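Local coordinates for 1H-3-hydroxy-4-oxoquinoline 2,4-dioxygenase (Pseudomonas putida, PDB 3IBT), which cleaves the heterocyclic ring of 3-hydroxy-1H-quinolin-4-one with O2, without any cofactor, releasing N-formylanthranilate and carbon monoxide, at residues T12-L26 against L40-D54. Residues are numbered along the deposited sequence; the frame is centred on the assembly and turned at random.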
loop_
_atom_site.group_PDB
_atom_site.type_symbol
_atom_site.label_atom_id
_atom_site.label_comp_id
_atom_site.label_asym_id
_atom_site.label_seq_id
_atom_site.Cartn_x
_atom_site.Cartn_y
_atom_site.Cartn_z
ATOM N N THR A 12 8.543 2.880 -13.645
ATOM C CA THR A 12 9.860 2.350 -13.328
ATOM C C THR A 12 9.708 1.320 -12.195
ATOM O O THR A 12 8.861 1.487 -11.301
ATOM C CB THR A 12 10.867 3.469 -12.945
ATOM O OG1 THR A 12 10.176 4.552 -12.253
ATOM C CG2 THR A 12 11.624 4.030 -14.235
ATOM N N TYR A 13 10.472 0.232 -12.234
ATOM C CA TYR A 13 10.375 -0.755 -11.159
ATOM C C TYR A 13 11.723 -1.348 -10.804
ATOM O O TYR A 13 12.579 -1.521 -11.674
ATOM C CB TYR A 13 9.347 -1.851 -11.490
ATOM C CG TYR A 13 9.836 -2.941 -12.425
ATOM C CD1 TYR A 13 10.445 -4.092 -11.925
ATOM C CD2 TYR A 13 9.682 -2.835 -13.813
ATOM C CE1 TYR A 13 10.907 -5.113 -12.779
ATOM C CE2 TYR A 13 10.145 -3.862 -14.677
ATOM C CZ TYR A 13 10.756 -4.988 -14.142
ATOM O OH TYR A 13 11.204 -5.989 -14.942
ATOM N N SER A 14 11.917 -1.653 -9.519
ATOM C CA SER A 14 13.166 -2.287 -9.049
ATOM C C SER A 14 12.971 -3.779 -8.883
ATOM O O SER A 14 11.850 -4.254 -8.600
ATOM C CB SER A 14 13.681 -1.684 -7.731
ATOM O OG SER A 14 12.903 -2.124 -6.615
ATOM N N GLU A 15 14.066 -4.505 -9.067
ATOM C CA GLU A 15 14.039 -5.934 -8.979
ATOM C C GLU A 15 15.207 -6.334 -8.136
ATOM O O GLU A 15 16.326 -5.825 -8.316
ATOM C CB GLU A 15 14.161 -6.541 -10.353
ATOM C CG GLU A 15 13.374 -7.810 -10.506
ATOM C CD GLU A 15 13.471 -8.354 -11.922
ATOM O OE1 GLU A 15 14.340 -7.889 -12.712
ATOM O OE2 GLU A 15 12.682 -9.265 -12.251
ATOM N N SER A 16 14.951 -7.243 -7.205
ATOM C CA SER A 16 15.956 -7.646 -6.253
ATOM C C SER A 16 15.765 -9.088 -5.856
ATOM O O SER A 16 14.792 -9.432 -5.209
ATOM C CB SER A 16 15.931 -6.715 -5.042
ATOM O OG SER A 16 16.708 -5.564 -5.321
ATOM N N GLY A 17 16.696 -9.935 -6.257
ATOM C CA GLY A 17 16.609 -11.325 -5.913
ATOM C C GLY A 17 16.729 -12.198 -7.138
ATOM O O GLY A 17 16.972 -11.734 -8.274
ATOM N N ASP A 18 16.554 -13.483 -6.874
ATOM C CA ASP A 18 16.657 -14.530 -7.867
ATOM C C ASP A 18 15.322 -14.685 -8.600
ATOM O O ASP A 18 14.334 -15.101 -7.982
ATOM C CB ASP A 18 17.016 -15.821 -7.138
ATOM C CG ASP A 18 17.257 -16.963 -8.063
ATOM O OD1 ASP A 18 16.876 -16.871 -9.257
ATOM O OD2 ASP A 18 17.837 -17.959 -7.582
ATOM N N PRO A 19 15.296 -14.419 -9.931
ATOM C CA PRO A 19 14.014 -14.259 -10.637
ATOM C C PRO A 19 13.170 -15.539 -10.534
ATOM O O PRO A 19 11.935 -15.481 -10.414
ATOM C CB PRO A 19 14.453 -14.009 -12.100
ATOM C CG PRO A 19 15.811 -14.660 -12.208
ATOM C CD PRO A 19 16.440 -14.368 -10.872
ATOM N N HIS A 20 13.877 -16.668 -10.556
ATOM C CA HIS A 20 13.332 -18.003 -10.467
ATOM C C HIS A 20 13.300 -18.390 -8.989
ATOM O O HIS A 20 13.909 -19.374 -8.553
ATOM C CB HIS A 20 14.214 -18.959 -11.319
ATOM C CG HIS A 20 13.646 -20.344 -11.492
ATOM N ND1 HIS A 20 12.279 -20.621 -11.371
ATOM C CD2 HIS A 20 14.265 -21.526 -11.794
ATOM C CE1 HIS A 20 12.087 -21.916 -11.581
ATOM N NE2 HIS A 20 13.274 -22.487 -11.842
ATOM N N ALA A 21 12.615 -17.555 -8.218
ATOM C CA ALA A 21 12.286 -17.802 -6.816
ATOM C C ALA A 21 10.865 -17.241 -6.610
ATOM O O ALA A 21 10.346 -16.561 -7.504
ATOM C CB ALA A 21 13.313 -17.121 -5.890
ATOM N N PRO A 22 10.219 -17.533 -5.460
ATOM C CA PRO A 22 8.841 -17.074 -5.294
ATOM C C PRO A 22 8.723 -15.560 -5.480
ATOM O O PRO A 22 9.411 -14.799 -4.793
ATOM C CB PRO A 22 8.507 -17.466 -3.852
ATOM C CG PRO A 22 9.451 -18.544 -3.509
ATOM C CD PRO A 22 10.692 -18.280 -4.280
ATOM N N THR A 23 7.879 -15.135 -6.420
ATOM C CA THR A 23 7.763 -13.722 -6.771
ATOM C C THR A 23 6.794 -12.991 -5.843
ATOM O O THR A 23 5.699 -13.502 -5.529
ATOM C CB THR A 23 7.419 -13.526 -8.253
ATOM O OG1 THR A 23 8.374 -14.247 -9.049
ATOM C CG2 THR A 23 7.469 -12.041 -8.628
ATOM N N LEU A 24 7.238 -11.808 -5.406
ATOM C CA LEU A 24 6.602 -11.040 -4.354
ATOM C C LEU A 24 6.646 -9.591 -4.758
ATOM O O LEU A 24 7.727 -9.049 -4.974
ATOM C CB LEU A 24 7.397 -11.193 -3.067
ATOM C CG LEU A 24 6.641 -11.120 -1.741
ATOM C CD1 LEU A 24 7.627 -11.199 -0.577
ATOM C CD2 LEU A 24 5.850 -9.866 -1.638
ATOM N N PHE A 25 5.486 -8.959 -4.869
ATOM C CA PHE A 25 5.429 -7.555 -5.250
ATOM C C PHE A 25 5.347 -6.667 -4.022
ATOM O O PHE A 25 4.511 -6.917 -3.104
ATOM C CB PHE A 25 4.198 -7.284 -6.112
ATOM C CG PHE A 25 4.383 -7.592 -7.558
ATOM C CD1 PHE A 25 4.003 -8.822 -8.064
ATOM C CD2 PHE A 25 4.912 -6.632 -8.420
ATOM C CE1 PHE A 25 4.162 -9.123 -9.447
ATOM C CE2 PHE A 25 5.096 -6.904 -9.814
ATOM C CZ PHE A 25 4.716 -8.152 -10.333
ATOM N N LEU A 26 6.185 -5.628 -3.993
ATOM C CA LEU A 26 6.066 -4.629 -2.940
ATOM C C LEU A 26 5.450 -3.335 -3.461
ATOM O O LEU A 26 6.147 -2.564 -4.123
ATOM C CB LEU A 26 7.421 -4.394 -2.263
ATOM C CG LEU A 26 7.994 -5.451 -1.311
ATOM C CD1 LEU A 26 8.972 -4.784 -0.349
ATOM C CD2 LEU A 26 6.923 -6.190 -0.507
ATOM N N LEU A 40 13.106 -2.772 3.773
ATOM C CA LEU A 40 12.477 -4.094 3.786
ATOM C C LEU A 40 12.891 -5.017 2.621
ATOM O O LEU A 40 13.057 -6.230 2.781
ATOM C CB LEU A 40 10.962 -3.910 3.872
ATOM C CG LEU A 40 10.068 -5.039 3.456
ATOM C CD1 LEU A 40 10.320 -6.221 4.364
ATOM C CD2 LEU A 40 8.709 -4.523 3.560
ATOM N N ALA A 41 13.082 -4.428 1.455
ATOM C CA ALA A 41 13.395 -5.197 0.265
ATOM C C ALA A 41 14.698 -5.947 0.362
ATOM O O ALA A 41 14.700 -7.140 0.081
ATOM C CB ALA A 41 13.348 -4.351 -0.998
ATOM N N PRO A 42 15.822 -5.284 0.744
ATOM C CA PRO A 42 17.066 -6.079 0.754
ATOM C C PRO A 42 16.974 -7.290 1.676
ATOM O O PRO A 42 17.639 -8.269 1.424
ATOM C CB PRO A 42 18.114 -5.086 1.253
ATOM C CG PRO A 42 17.576 -3.775 0.829
ATOM C CD PRO A 42 16.106 -3.899 1.152
ATOM N N LEU A 43 16.115 -7.233 2.689
ATOM C CA LEU A 43 15.914 -8.368 3.566
ATOM C C LEU A 43 15.192 -9.495 2.825
ATOM O O LEU A 43 15.653 -10.640 2.847
ATOM C CB LEU A 43 15.154 -7.968 4.838
ATOM C CG LEU A 43 15.732 -6.846 5.706
ATOM C CD1 LEU A 43 14.972 -6.647 6.991
ATOM C CD2 LEU A 43 17.211 -7.096 6.003
ATOM N N LEU A 44 14.084 -9.186 2.151
ATOM C CA LEU A 44 13.315 -10.213 1.454
ATOM C C LEU A 44 14.004 -10.724 0.185
ATOM O O LEU A 44 13.475 -11.633 -0.473
ATOM C CB LEU A 44 11.920 -9.708 1.092
ATOM C CG LEU A 44 10.995 -9.164 2.183
ATOM C CD1 LEU A 44 9.785 -8.426 1.597
ATOM C CD2 LEU A 44 10.552 -10.262 3.120
ATOM N N ALA A 45 15.158 -10.156 -0.180
ATOM C CA ALA A 45 15.855 -10.562 -1.423
ATOM C C ALA A 45 16.567 -11.915 -1.279
ATOM O O ALA A 45 17.140 -12.461 -2.245
ATOM C CB ALA A 45 16.826 -9.493 -1.890
ATOM N N ARG A 46 16.495 -12.444 -0.062
ATOM C CA ARG A 46 17.110 -13.694 0.310
ATOM C C ARG A 46 16.210 -14.841 -0.170
ATOM O O ARG A 46 16.716 -15.855 -0.694
ATOM C CB ARG A 46 17.233 -13.691 1.844
ATOM C CG ARG A 46 18.220 -14.693 2.488
ATOM C CD ARG A 46 18.012 -14.733 4.061
ATOM N NE ARG A 46 16.621 -15.029 4.500
ATOM C CZ ARG A 46 16.228 -15.280 5.766
ATOM N NH1 ARG A 46 17.113 -15.274 6.773
ATOM N NH2 ARG A 46 14.939 -15.556 6.028
ATOM N N ASP A 47 14.886 -14.645 -0.002
ATOM C CA ASP A 47 13.892 -15.715 -0.125
ATOM C C ASP A 47 13.043 -15.589 -1.348
ATOM O O ASP A 47 12.683 -16.587 -1.971
ATOM C CB ASP A 47 12.981 -15.731 1.086
ATOM C CG ASP A 47 13.743 -15.921 2.365
ATOM O OD1 ASP A 47 14.796 -16.570 2.304
ATOM O OD2 ASP A 47 13.315 -15.417 3.432
ATOM N N PHE A 48 12.757 -14.347 -1.696
ATOM C CA PHE A 48 11.835 -14.038 -2.748
ATOM C C PHE A 48 12.476 -13.306 -3.902
ATOM O O PHE A 48 13.540 -12.728 -3.755
ATOM C CB PHE A 48 10.820 -13.113 -2.186
ATOM C CG PHE A 48 10.069 -13.686 -1.075
ATOM C CD1 PHE A 48 10.473 -13.476 0.225
ATOM C CD2 PHE A 48 8.918 -14.413 -1.314
ATOM C CE1 PHE A 48 9.753 -13.983 1.254
ATOM C CE2 PHE A 48 8.197 -14.925 -0.285
ATOM C CZ PHE A 48 8.615 -14.709 0.998
ATOM N N HIS A 49 11.795 -13.318 -5.045
ATOM C CA HIS A 49 12.110 -12.461 -6.190
ATOM C C HIS A 49 11.304 -11.187 -5.963
ATOM O O HIS A 49 10.074 -11.246 -5.946
ATOM C CB HIS A 49 11.676 -13.190 -7.470
ATOM C CG HIS A 49 11.784 -12.375 -8.723
ATOM N ND1 HIS A 49 11.114 -12.715 -9.883
ATOM C CD2 HIS A 49 12.484 -11.249 -9.009
ATOM C CE1 HIS A 49 11.396 -11.833 -10.826
ATOM N NE2 HIS A 49 12.222 -10.933 -10.322
ATOM N N VAL A 50 11.957 -10.047 -5.746
ATOM C CA VAL A 50 11.210 -8.898 -5.204
ATOM C C VAL A 50 11.125 -7.707 -6.120
ATOM O O VAL A 50 12.142 -7.058 -6.402
ATOM C CB VAL A 50 11.758 -8.412 -3.867
ATOM C CG1 VAL A 50 11.026 -7.166 -3.440
ATOM C CG2 VAL A 50 11.644 -9.500 -2.805
ATOM N N ILE A 51 9.893 -7.394 -6.533
ATOM C CA ILE A 51 9.621 -6.294 -7.456
ATOM C C ILE A 51 8.949 -5.103 -6.765
ATOM O O ILE A 51 7.810 -5.214 -6.346
ATOM C CB ILE A 51 8.710 -6.742 -8.614
ATOM C CG1 ILE A 51 9.098 -8.141 -9.119
ATOM C CG2 ILE A 51 8.751 -5.707 -9.704
ATOM C CD1 ILE A 51 9.221 -8.282 -10.674
ATOM N N CYS A 52 9.634 -3.974 -6.647
ATOM C CA CYS A 52 8.979 -2.797 -6.112
ATOM C C CYS A 52 8.634 -1.845 -7.264
ATOM O O CYS A 52 9.514 -1.120 -7.740
ATOM C CB CYS A 52 9.856 -2.093 -5.084
ATOM S SG CYS A 52 10.269 -3.105 -3.659
ATOM N N PRO A 53 7.369 -1.861 -7.757
ATOM C CA PRO A 53 6.931 -0.881 -8.787
ATOM C C PRO A 53 6.587 0.566 -8.347
ATOM O O PRO A 53 6.415 0.854 -7.174
ATOM C CB PRO A 53 5.714 -1.552 -9.445
ATOM C CG PRO A 53 5.363 -2.739 -8.595
ATOM C CD PRO A 53 6.314 -2.839 -7.431
ATOM N N ASP A 54 6.541 1.469 -9.321
ATOM C CA ASP A 54 6.188 2.873 -9.082
ATOM C C ASP A 54 4.934 3.205 -9.870
ATOM O O ASP A 54 4.958 3.312 -11.110
ATOM C CB ASP A 54 7.312 3.834 -9.499
ATOM C CG ASP A 54 8.682 3.361 -9.066
ATOM O OD1 ASP A 54 8.731 2.555 -8.085
ATOM O OD2 ASP A 54 9.695 3.801 -9.689
#
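His49 is held edge-on by Glu15: its NE2 donates to Glu15 OE2 over 2.6 Å, the oxygen lying in the imidazole plane although the carboxylate is turned 36° from it and is met on its anti side. Pro19 CA sits over the centre of one ring face in a CH-pi contact, 3.4 Å from the centroid, and Thr23 OG1 shares a hydrogen bond with ND1. His49 points to the face of Glu15 and Thr23, and CG anti to the backbone N (chi1 173°) sets the ring between the Glu15 carboxylate and Thr23 OG1. Replacing His49 by an alanine would probably leave Glu15 without this donor and open a gap beneath Pro19. On that same face Ile51 fits between two aromatics, its CG2 against Tyr13 and its CB against Phe25 CD2 at 3.8 Å. On the other face Leu24 CD1 stands over the middle of the Phe48 ring, 3.5 Å from the centroid, while Leu26 reaches Leu40 CD2 and Leu44 with its two methyls and lays CB on Cys52 SG (3.4 Å). Beneath these side chains, strand 49-53 runs between 13-16, antiparallel, and 23-26, parallel; Ser14 and Cys52 exchange two backbone bonds, and Leu24 bonds to His49 O and Ile51 N. Thr12 OG1 closes the far end on Asp54 OD2 at 2.7 Å. The crossover through helix 40-44 makes a beta-alpha-beta unit of the alpha/beta-hydrolase fold. Lys84 forms a salt bridge with Glu15 OE2, so this oxygen serves two partners, and the carboxylate is likely to stay ionised and to polarise the imidazole.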